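Local coordinates for protein dihydrolipoyl dehydrogenase (Elizabethkingia anophelis NUHP1, PDB 6UZI) that probably catalyses the NAD+-dependent oxidation of protein-bound dihydrolipoyl-lysine to lipoyl-lysine, using a bound FAD and a redox-active disulfide, at residues A[413-418]-A[438-443]; A[13-18]-A[36-41]; A[185-190]-A[276-281]. All coordinates share one frame; numbering follows the deposited sequence.

Contact 1: residues A[413-418]-A[438-443]; sequences TDEILG and EFRASA
Glu415 and Arg440 meet aslant in a salt bridge, their flat groups turned 59° apart instead of lying in one plane. Glu415 sends its carboxylate out on a fully extended chain, with CG anti to the backbone N (chi1 177°), while Arg440 bends at chi3 to bring its guanidinium round. NE of Arg440 donates to OE2 of Glu415 at 2.8 Å, reaching its syn side from 31° out of the carboxylate plane; the second link, NH2 of Arg440 to OE1 of Glu415, is 2.7 Å long but strongly bent, a weak hydrogen bond. Arg440 owes its place to the Schellman motif that ends helix 426-438, where it is the C-prime residue with positive phi. The chain then runs past the start of strand 416-423 in the dimerisation domain. Here Ile416 N donates to Ala441 O (3.0 Å), and Ala443 N donates to Asp414 O (2.9 Å). A water reinforces the first link by donating to both Ile416 O and Ala441 O. Ser442, between these bonds, is the N-cap of helix 443-447, its OG taken by Asp445 N. Asp414 lays its carboxylate beside the methyl of Ala443, OD1 to CB 3.5 Å, and pairs with Lys383. Ile416 CG1 packs 3.6 Å from Ala443 N, and Ala441 touches Phe439 of the second subunit.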
loop_
_atom_site.group_PDB
_atom_site.type_symbol
_atom_site.label_atom_id
_atom_site.label_comp_id
_atom_site.label_asym_id
_atom_site.label_seq_id
_atom_site.Cartn_x
_atom_site.Cartn_y
_atom_site.Cartn_z
ATOM N N THR A 413 -1.583 26.892 -12.549
ATOM C CA THR A 413 -2.651 26.597 -11.604
ATOM C C THR A 413 -2.253 25.625 -10.501
ATOM O O THR A 413 -3.016 25.467 -9.542
ATOM C CB THR A 413 -3.881 26.043 -12.333
ATOM O OG1 THR A 413 -3.615 24.705 -12.780
ATOM C CG2 THR A 413 -4.241 26.924 -13.505
ATOM N N ASP A 414 -1.095 24.969 -10.615
ATOM C CA ASP A 414 -0.586 23.969 -9.672
ATOM C C ASP A 414 -1.391 22.673 -9.693
ATOM O O ASP A 414 -1.159 21.784 -8.857
ATOM C CB ASP A 414 -0.515 24.526 -8.239
ATOM C CG ASP A 414 0.460 23.755 -7.349
ATOM O OD1 ASP A 414 1.488 23.262 -7.866
ATOM O OD2 ASP A 414 0.214 23.665 -6.126
ATOM N N GLU A 415 -2.324 22.526 -10.630
ATOM C CA GLU A 415 -3.111 21.305 -10.699
ATOM C C GLU A 415 -2.228 20.137 -11.107
ATOM O O GLU A 415 -1.459 20.227 -12.070
ATOM C CB GLU A 415 -4.262 21.465 -11.686
ATOM C CG GLU A 415 -5.085 20.206 -11.876
ATOM C CD GLU A 415 -6.249 20.401 -12.835
ATOM O OE1 GLU A 415 -6.420 21.523 -13.363
ATOM O OE2 GLU A 415 -7.017 19.436 -13.031
ATOM N N ILE A 416 -2.352 19.032 -10.375
ATOM C CA ILE A 416 -1.599 17.826 -10.683
ATOM C C ILE A 416 -2.071 17.254 -12.012
ATOM O O ILE A 416 -3.265 16.981 -12.203
ATOM C CB ILE A 416 -1.758 16.800 -9.554
ATOM C CG1 ILE A 416 -1.071 17.296 -8.279
ATOM C CG2 ILE A 416 -1.249 15.438 -9.999
ATOM C CD1 ILE A 416 -1.240 16.375 -7.105
ATOM N N LEU A 417 -1.129 17.055 -12.937
ATOM C CA LEU A 417 -1.440 16.510 -14.251
ATOM C C LEU A 417 -1.029 15.050 -14.425
ATOM O O LEU A 417 -1.566 14.379 -15.312
ATOM C CB LEU A 417 -0.774 17.364 -15.339
ATOM C CG LEU A 417 -1.129 18.852 -15.355
ATOM C CD1 LEU A 417 -0.360 19.555 -16.449
ATOM C CD2 LEU A 417 -2.618 19.054 -15.568
ATOM N N GLY A 418 -0.108 14.545 -13.606
ATOM C CA GLY A 418 0.318 13.158 -13.670
ATOM C C GLY A 418 1.179 12.781 -12.481
ATOM O O GLY A 418 1.973 13.599 -12.008
ATOM N N GLU A 438 -8.901 12.831 -9.595
ATOM C CA GLU A 438 -10.336 12.871 -9.839
ATOM C C GLU A 438 -10.947 14.154 -9.281
ATOM O O GLU A 438 -11.834 14.755 -9.902
ATOM C CB GLU A 438 -11.003 11.638 -9.229
ATOM C CG GLU A 438 -12.442 11.437 -9.667
ATOM C CD GLU A 438 -12.552 10.969 -11.107
ATOM O OE1 GLU A 438 -11.924 9.938 -11.448
ATOM O OE2 GLU A 438 -13.262 11.635 -11.895
ATOM N N PHE A 439 -10.448 14.628 -8.146
ATOM C CA PHE A 439 -10.940 15.877 -7.587
ATOM C C PHE A 439 -10.095 17.072 -8.011
ATOM O O PHE A 439 -10.201 18.144 -7.404
ATOM C CB PHE A 439 -11.033 15.756 -6.067
ATOM C CG PHE A 439 -12.177 14.896 -5.621
ATOM C CD1 PHE A 439 -13.468 15.403 -5.586
ATOM C CD2 PHE A 439 -11.978 13.561 -5.313
ATOM C CE1 PHE A 439 -14.535 14.613 -5.202
ATOM C CE2 PHE A 439 -13.041 12.761 -4.930
ATOM C CZ PHE A 439 -14.322 13.289 -4.874
ATOM N N ARG A 440 -9.292 16.905 -9.066
ATOM C CA ARG A 440 -8.511 17.980 -9.680
ATOM C C ARG A 440 -7.637 18.687 -8.652
ATOM O O ARG A 440 -7.489 19.912 -8.658
ATOM C CB ARG A 440 -9.420 18.963 -10.423
ATOM C CG ARG A 440 -10.147 18.320 -11.602
ATOM C CD ARG A 440 -10.735 19.349 -12.550
ATOM N NE ARG A 440 -9.710 20.022 -13.343
ATOM C CZ ARG A 440 -9.847 21.247 -13.836
ATOM N NH1 ARG A 440 -10.961 21.928 -13.609
ATOM N NH2 ARG A 440 -8.871 21.795 -14.544
ATOM N N ALA A 441 -7.015 17.893 -7.789
ATOM C CA ALA A 441 -6.227 18.424 -6.690
ATOM C C ALA A 441 -4.940 19.057 -7.198
ATOM O O ALA A 441 -4.353 18.628 -8.196
ATOM C CB ALA A 441 -5.892 17.315 -5.691
ATOM N N SER A 442 -4.497 20.079 -6.485
ATOM C CA SER A 442 -3.222 20.708 -6.772
ATOM C C SER A 442 -2.116 20.035 -5.967
ATOM O O SER A 442 -2.370 19.297 -5.010
ATOM C CB SER A 442 -3.283 22.200 -6.447
ATOM O OG SER A 442 -3.338 22.389 -5.047
ATOM N N ALA A 443 -0.870 20.289 -6.379
ATOM C CA ALA A 443 0.265 19.795 -5.605
ATOM C C ALA A 443 0.224 20.341 -4.183
ATOM O O ALA A 443 0.531 19.629 -3.221
ATOM C CB ALA A 443 1.576 20.176 -6.290
HETATM O O HOH W 1 -5.510 16.889 -10.377
#

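Contact 2: residues A[13-18]-A[36-41]; sequences DVAVIG and KTVIIE. With FAD (flavin-adenine dinucleotide), chain E.
The first beta-alpha-beta unit of the FAD-binding Rossmann fold brings strands 14-17 and 37-41 side by side, parallel, with helix 21-32 as the crossover between them. Pairing starts at Asp13 and Lys36, which hold each other twice. Lys36 N donates almost straight (172°) to Asp13 OD2 at 2.8 Å, and Lys36 O receives both Asp13 N and Val14 N, the second from 26° out of the carbonyl plane. From there the backbone bonds pass from strand to strand: Val38 N to Val14 O, Val16 N to Val38 O, Ile40 N to Val16 O, and finally Gly18 N to Ile40 O (2.9 Å). Val14, Val16, Thr37 and Ile39 face helix 21-32; Ile39, with CG1 anti to the backbone N (chi1 -174°), lays CG1 beside Val16 CB at 4.1 Å and carries CD1 on to Gly18 O. The other face holds Ala15, Ile17, Val38 and Ile40, where Ala15 CB meets Val38 CG1 at 3.8 Å, and strand 130-134 covers Ala15 and Ile40. At the carboxyl ends of the strands lies the cofactor. Ile17 CG2 touches the adenine at N1A of FAD (3.6 Å), and Gly18 passes beside the ribose with its CA near O4B. Glu41 bends at chi2 and takes the two ribose hydroxyls: O3B of FAD donates to OE1 at 2.7 Å and O2B to OE2, a bond modelled very short, its exact length doubtful. Ser19 OG and Tyr43 N also bond these oxygens, holding the carboxylate as a two-pronged acceptor for the adenosine ribose.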
loop_
_atom_site.group_PDB
_atom_site.type_symbol
_atom_site.label_atom_id
_atom_site.label_comp_id
_atom_site.label_asym_id
_atom_site.label_seq_id
_atom_site.Cartn_x
_atom_site.Cartn_y
_atom_site.Cartn_z
ATOM N N ASP A 13 -32.404 -10.570 -21.891
ATOM C CA ASP A 13 -32.315 -9.137 -22.156
ATOM C C ASP A 13 -30.934 -8.752 -22.654
ATOM O O ASP A 13 -30.803 -7.988 -23.617
ATOM C CB ASP A 13 -32.629 -8.334 -20.894
ATOM C CG ASP A 13 -34.074 -8.447 -20.469
ATOM O OD1 ASP A 13 -34.956 -8.547 -21.351
ATOM O OD2 ASP A 13 -34.320 -8.435 -19.244
ATOM N N VAL A 14 -29.900 -9.297 -22.017
ATOM C CA VAL A 14 -28.509 -8.986 -22.317
ATOM C C VAL A 14 -27.726 -10.286 -22.360
ATOM O O VAL A 14 -27.869 -11.132 -21.471
ATOM C CB VAL A 14 -27.895 -8.046 -21.260
ATOM C CG1 VAL A 14 -26.438 -7.770 -21.580
ATOM C CG2 VAL A 14 -28.695 -6.750 -21.149
ATOM N N ALA A 15 -26.891 -10.438 -23.380
ATOM C CA ALA A 15 -25.949 -11.541 -23.467
ATOM C C ALA A 15 -24.543 -10.976 -23.413
ATOM O O ALA A 15 -24.267 -9.912 -23.981
ATOM C CB ALA A 15 -26.130 -12.354 -24.748
ATOM N N VAL A 16 -23.667 -11.674 -22.699
ATOM C CA VAL A 16 -22.280 -11.270 -22.546
ATOM C C VAL A 16 -21.430 -12.408 -23.074
ATOM O O VAL A 16 -21.489 -13.528 -22.554
ATOM C CB VAL A 16 -21.937 -10.948 -21.083
ATOM C CG1 VAL A 16 -20.489 -10.506 -20.959
ATOM C CG2 VAL A 16 -22.885 -9.880 -20.536
ATOM N N ILE A 17 -20.664 -12.135 -24.117
ATOM C CA ILE A 17 -19.785 -13.129 -24.716
ATOM C C ILE A 17 -18.386 -12.871 -24.183
ATOM O O ILE A 17 -17.772 -11.848 -24.497
ATOM C CB ILE A 17 -19.829 -13.090 -26.249
ATOM C CG1 ILE A 17 -21.272 -13.225 -26.743
ATOM C CG2 ILE A 17 -18.974 -14.203 -26.825
ATOM C CD1 ILE A 17 -21.411 -13.128 -28.227
ATOM N N GLY A 18 -17.894 -13.788 -23.353
ATOM C CA GLY A 18 -16.605 -13.638 -22.706
ATOM C C GLY A 18 -16.767 -13.493 -21.209
ATOM O O GLY A 18 -17.593 -12.698 -20.758
ATOM N N LYS A 36 -32.557 -9.652 -17.497
ATOM C CA LYS A 36 -32.366 -11.095 -17.580
ATOM C C LYS A 36 -31.091 -11.316 -18.379
ATOM O O LYS A 36 -31.051 -11.032 -19.580
ATOM C CB LYS A 36 -33.555 -11.783 -18.237
ATOM C CG LYS A 36 -33.607 -13.279 -17.959
ATOM C CD LYS A 36 -34.228 -14.049 -19.112
ATOM C CE LYS A 36 -34.506 -15.499 -18.743
ATOM N NZ LYS A 36 -35.966 -15.722 -18.512
ATOM N N THR A 37 -30.042 -11.792 -17.714
ATOM C CA THR A 37 -28.697 -11.768 -18.270
ATOM C C THR A 37 -28.121 -13.171 -18.412
ATOM O O THR A 37 -28.305 -14.029 -17.542
ATOM C CB THR A 37 -27.782 -10.915 -17.394
ATOM O OG1 THR A 37 -28.426 -9.667 -17.127
ATOM C CG2 THR A 37 -26.468 -10.644 -18.101
ATOM N N VAL A 38 -27.407 -13.392 -19.505
ATOM C CA VAL A 38 -26.702 -14.641 -19.739
ATOM C C VAL A 38 -25.262 -14.310 -20.108
ATOM O O VAL A 38 -24.991 -13.286 -20.748
ATOM C CB VAL A 38 -27.381 -15.487 -20.841
ATOM C CG1 VAL A 38 -27.451 -14.716 -22.151
ATOM C CG2 VAL A 38 -26.655 -16.811 -21.029
ATOM N N ILE A 39 -24.336 -15.154 -19.669
ATOM C CA ILE A 39 -22.924 -15.001 -19.987
ATOM C C ILE A 39 -22.441 -16.312 -20.591
ATOM O O ILE A 39 -22.821 -17.399 -20.137
ATOM C CB ILE A 39 -22.091 -14.598 -18.749
ATOM C CG1 ILE A 39 -20.651 -14.293 -19.150
ATOM C CG2 ILE A 39 -22.138 -15.678 -17.672
ATOM C CD1 ILE A 39 -19.825 -13.655 -18.033
ATOM N N ILE A 40 -21.624 -16.209 -21.634
ATOM C CA ILE A 40 -21.166 -17.359 -22.400
ATOM C C ILE A 40 -19.646 -17.410 -22.319
ATOM O O ILE A 40 -18.977 -16.390 -22.521
ATOM C CB ILE A 40 -21.649 -17.274 -23.860
ATOM C CG1 ILE A 40 -23.176 -17.190 -23.902
ATOM C CG2 ILE A 40 -21.171 -18.480 -24.662
ATOM C CD1 ILE A 40 -23.728 -16.641 -25.184
ATOM N N GLU A 41 -19.105 -18.591 -22.015
ATOM C CA GLU A 41 -17.665 -18.806 -21.921
ATOM C C GLU A 41 -17.269 -20.122 -22.574
ATOM O O GLU A 41 -17.849 -21.169 -22.269
ATOM C CB GLU A 41 -17.188 -18.803 -20.469
ATOM C CG GLU A 41 -15.718 -19.175 -20.333
ATOM C CD GLU A 41 -14.810 -18.317 -21.204
ATOM O OE1 GLU A 41 -14.747 -17.082 -20.997
ATOM O OE2 GLU A 41 -14.164 -18.887 -22.105
HETATM P PA FAD E . -10.334 -11.643 -21.308
HETATM O O1A FAD E . -9.888 -11.686 -19.895
HETATM O O2A FAD E . -9.098 -11.605 -22.214
HETATM O O5B FAD E . -11.093 -13.006 -21.644
HETATM C C5B FAD E . -12.300 -12.922 -22.421
HETATM C C4B FAD E . -12.934 -14.288 -22.441
HETATM O O4B FAD E . -13.736 -14.434 -23.627
HETATM C C3B FAD E . -11.969 -15.484 -22.422
HETATM O O3B FAD E . -12.174 -16.220 -21.223
HETATM C C2B FAD E . -12.385 -16.324 -23.643
HETATM O O2B FAD E . -12.367 -17.723 -23.375
HETATM C C1B FAD E . -13.794 -15.809 -23.924
HETATM N N9A FAD E . -14.234 -15.935 -25.304
HETATM C C8A FAD E . -13.612 -15.434 -26.420
HETATM N N7A FAD E . -14.263 -15.644 -27.536
HETATM C C5A FAD E . -15.398 -16.338 -27.132
HETATM C C6A FAD E . -16.498 -16.851 -27.839
HETATM N N6A FAD E . -16.671 -16.704 -29.156
HETATM N N1A FAD E . -17.448 -17.504 -27.134
HETATM C C2A FAD E . -17.298 -17.624 -25.810
HETATM N N3A FAD E . -16.308 -17.174 -25.033
HETATM C C4A FAD E . -15.382 -16.531 -25.759
HETATM N N1 FAD E . -4.010 -6.777 -16.528
HETATM C C2 FAD E . -4.017 -6.003 -15.415
HETATM O O2 FAD E . -4.812 -5.074 -15.288
HETATM N N3 FAD E . -3.126 -6.266 -14.388
HETATM C C4 FAD E . -2.187 -7.281 -14.368
HETATM O O4 FAD E . -1.451 -7.430 -13.394
HETATM C C4X FAD E . -2.189 -8.100 -15.549
HETATM N N5 FAD E . -1.360 -9.102 -15.605
HETATM C C5X FAD E . -1.413 -9.920 -16.724
HETATM C C6 FAD E . -0.575 -11.032 -16.776
HETATM C C7 FAD E . -0.632 -11.923 -17.842
HETATM C C7M FAD E . 0.277 -13.124 -17.851
HETATM C C8 FAD E . -1.547 -11.697 -18.887
HETATM C C8M FAD E . -1.681 -12.676 -20.025
HETATM C C9 FAD E . -2.369 -10.576 -18.849
HETATM C C9A FAD E . -2.314 -9.691 -17.778
HETATM N N10 FAD E . -3.177 -8.583 -17.684
HETATM C C10 FAD E . -3.142 -7.773 -16.581
HETATM C "C1'" FAD E . -4.150 -8.299 -18.745
HETATM C "C2'" FAD E . -5.543 -8.809 -18.403
HETATM O "O2'" FAD E . -5.586 -10.237 -18.435
HETATM C "C3'" FAD E . -6.598 -8.224 -19.343
HETATM O "O3'" FAD E . -6.368 -6.834 -19.518
HETATM C "C4'" FAD E . -8.024 -8.438 -18.837
HETATM O "O4'" FAD E . -8.193 -9.830 -18.558
HETATM C "C5'" FAD E . -9.082 -7.937 -19.797
HETATM O "O5'" FAD E . -10.018 -9.022 -19.931
HETATM P P FAD E . -11.407 -8.961 -20.778
HETATM O O1P FAD E . -12.649 -9.050 -19.970
HETATM O O2P FAD E . -11.466 -7.823 -21.776
HETATM O O3P FAD E . -11.170 -10.311 -21.602
#

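Contact 3: residues A[185-190]-A[276-281]; sequences LIVIGG and LVSVGR. With EDO (1,2-ethanediol), chain H.
Ile188 O receives the amide of Ser278, N to O 2.8 Å, at the point where strand 274-277 has ended and its chain is leaving the sheet. The same carbonyl oxygen lies against a methyl of Val279, with CG1 at 3.7 Å. Two further backbone bonds precede it in parallel register: Leu276 N donates to Ile186 O, and Ile188 N donates to Leu276 O at 2.9 Å, both nearly straight. Between them Val187 CA leans on Leu276 O in a CA-H...O contact. Leu276 carries much of the apolar contact. With CG anti to the backbone N (chi1 163°), its side chain lies obliquely to Leu185, whose CD1 reaches its CB at 4.1 Å; its CD2 extends alongside Val187, 4.4 Å from CG2. Beyond the paired strands the two segments meet at Gly189. This residue, at a positive phi of 109°, sets its CA against CG1 of Val279 (3.7 Å) and near Ser278 O (3.3 Å). Gly189 probably opens a Rossmann-type GxGxxG turn, consistent with the predicted NAD+ site that includes Gly189, Gly190 and, in 276-281, Gly280. Gly190 N donates to O2 of an ethanediol, probably left from the crystallisation liquor, at 2.6 Å. The pair sits inside a five-stranded parallel sheet: strand 184-188 lies between 274-277 and 207-211, the latter bonding to Leu185 and Val187. Leu276 packs on Leu197 of helix 192-203, whereas Ile186 and Ile188 lie against Val258 of strand 255-261, and Arg281 continues toward the flavin cofactor, bonding Ser154 through NH1.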
loop_
_atom_site.group_PDB
_atom_site.type_symbol
_atom_site.label_atom_id
_atom_site.label_comp_id
_atom_site.label_asym_id
_atom_site.label_seq_id
_atom_site.Cartn_x
_atom_site.Cartn_y
_atom_site.Cartn_z
ATOM N N LEU A 185 16.793 -17.911 -18.953
ATOM C CA LEU A 185 15.533 -17.554 -19.591
ATOM C C LEU A 185 15.759 -16.337 -20.479
ATOM O O LEU A 185 16.247 -15.303 -20.011
ATOM C CB LEU A 185 14.451 -17.253 -18.555
ATOM C CG LEU A 185 13.105 -16.739 -19.090
ATOM C CD1 LEU A 185 12.407 -17.818 -19.913
ATOM C CD2 LEU A 185 12.198 -16.243 -17.969
ATOM N N ILE A 186 15.423 -16.468 -21.758
ATOM C CA ILE A 186 15.461 -15.359 -22.703
ATOM C C ILE A 186 14.048 -14.810 -22.853
ATOM O O ILE A 186 13.094 -15.578 -23.014
ATOM C CB ILE A 186 16.029 -15.796 -24.065
ATOM C CG1 ILE A 186 17.416 -16.405 -23.902
ATOM C CG2 ILE A 186 16.139 -14.601 -25.012
ATOM C CD1 ILE A 186 17.951 -16.979 -25.189
ATOM N N VAL A 187 13.901 -13.491 -22.768
ATOM C CA VAL A 187 12.616 -12.835 -22.971
ATOM C C VAL A 187 12.713 -12.029 -24.262
ATOM O O VAL A 187 13.591 -11.169 -24.402
ATOM C CB VAL A 187 12.231 -11.940 -21.781
ATOM C CG1 VAL A 187 10.913 -11.233 -22.052
ATOM C CG2 VAL A 187 12.139 -12.750 -20.515
ATOM N N ILE A 188 11.844 -12.350 -25.221
ATOM C CA ILE A 188 11.749 -11.665 -26.511
ATOM C C ILE A 188 10.598 -10.670 -26.447
ATOM O O ILE A 188 9.449 -11.067 -26.219
ATOM C CB ILE A 188 11.526 -12.649 -27.673
ATOM C CG1 ILE A 188 12.554 -13.785 -27.689
ATOM C CG2 ILE A 188 11.536 -11.902 -28.996
ATOM C CD1 ILE A 188 13.968 -13.321 -27.813
ATOM N N GLY A 189 10.890 -9.386 -26.592
ATOM C CA GLY A 189 9.741 -8.501 -26.577
ATOM C C GLY A 189 9.666 -7.654 -25.319
ATOM O O GLY A 189 10.130 -8.046 -24.241
ATOM N N GLY A 190 9.132 -6.444 -25.470
ATOM C CA GLY A 190 9.052 -5.549 -24.335
ATOM C C GLY A 190 7.729 -5.470 -23.591
ATOM O O GLY A 190 7.451 -4.451 -22.950
ATOM N N LEU A 276 10.815 -17.037 -23.634
ATOM C CA LEU A 276 9.468 -16.508 -23.432
ATOM C C LEU A 276 9.232 -15.332 -24.375
ATOM O O LEU A 276 9.983 -14.349 -24.353
ATOM C CB LEU A 276 9.271 -16.087 -21.975
ATOM C CG LEU A 276 8.111 -15.169 -21.578
ATOM C CD1 LEU A 276 6.754 -15.811 -21.797
ATOM C CD2 LEU A 276 8.278 -14.767 -20.118
ATOM N N VAL A 277 8.182 -15.428 -25.180
ATOM C CA VAL A 277 7.816 -14.401 -26.152
ATOM C C VAL A 277 6.738 -13.503 -25.545
ATOM O O VAL A 277 5.595 -13.926 -25.341
ATOM C CB VAL A 277 7.335 -15.030 -27.463
ATOM C CG1 VAL A 277 7.050 -13.948 -28.476
ATOM C CG2 VAL A 277 8.361 -16.020 -27.969
ATOM N N SER A 278 7.099 -12.254 -25.251
ATOM C CA SER A 278 6.194 -11.277 -24.655
ATOM C C SER A 278 6.218 -10.019 -25.519
ATOM O O SER A 278 6.821 -9.008 -25.158
ATOM C CB SER A 278 6.589 -10.968 -23.213
ATOM O OG SER A 278 6.610 -12.150 -22.439
ATOM N N VAL A 279 5.591 -10.101 -26.687
ATOM C CA VAL A 279 5.597 -9.008 -27.649
ATOM C C VAL A 279 4.269 -8.274 -27.689
ATOM O O VAL A 279 3.988 -7.574 -28.664
ATOM C CB VAL A 279 5.995 -9.489 -29.054
ATOM C CG1 VAL A 279 7.456 -9.896 -29.075
ATOM C CG2 VAL A 279 5.098 -10.642 -29.494
ATOM N N GLY A 280 3.405 -8.480 -26.706
ATOM C CA GLY A 280 2.167 -7.740 -26.623
ATOM C C GLY A 280 0.960 -8.651 -26.635
ATOM O O GLY A 280 1.066 -9.876 -26.642
ATOM N N ARG A 281 -0.211 -8.014 -26.632
ATOM C CA ARG A 281 -1.487 -8.708 -26.662
ATOM C C ARG A 281 -2.315 -8.221 -27.842
ATOM O O ARG A 281 -2.240 -7.057 -28.244
ATOM C CB ARG A 281 -2.244 -8.517 -25.356
ATOM C CG ARG A 281 -1.385 -8.773 -24.126
ATOM C CD ARG A 281 -1.495 -10.204 -23.683
ATOM N NE ARG A 281 -2.888 -10.594 -23.498
ATOM C CZ ARG A 281 -3.285 -11.848 -23.325
ATOM N NH1 ARG A 281 -4.572 -12.121 -23.182
ATOM N NH2 ARG A 281 -2.393 -12.829 -23.304
HETATM C C1 EDO H . 8.501 -4.852 -29.691
HETATM O O1 EDO H . 9.192 -5.670 -30.637
HETATM C C2 EDO H . 7.451 -5.696 -28.981
HETATM O O2 EDO H . 7.800 -5.831 -27.600
#

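Along the chain the contacts follow one another: contact 2 closes first, contact 3 next and contact 1 last. Contacts 2 and 3 belong to two separate five-stranded parallel sheets, one carrying the FAD and the other the predicted NAD+ site; their centres are 33 Å apart and their nearest atoms about 12 Å. Each joins a strand that runs into a glycine-rich turn to a parallel neighbour, so the two dinucleotide sites use related architecture. Contact 1 stands apart in the dimerisation domain, where the second subunit packs close by, at the start of strand 416-423 of an antiparallel sheet, its centre about 40 Å from that of contact 2 and 36 Å from that of contact 3.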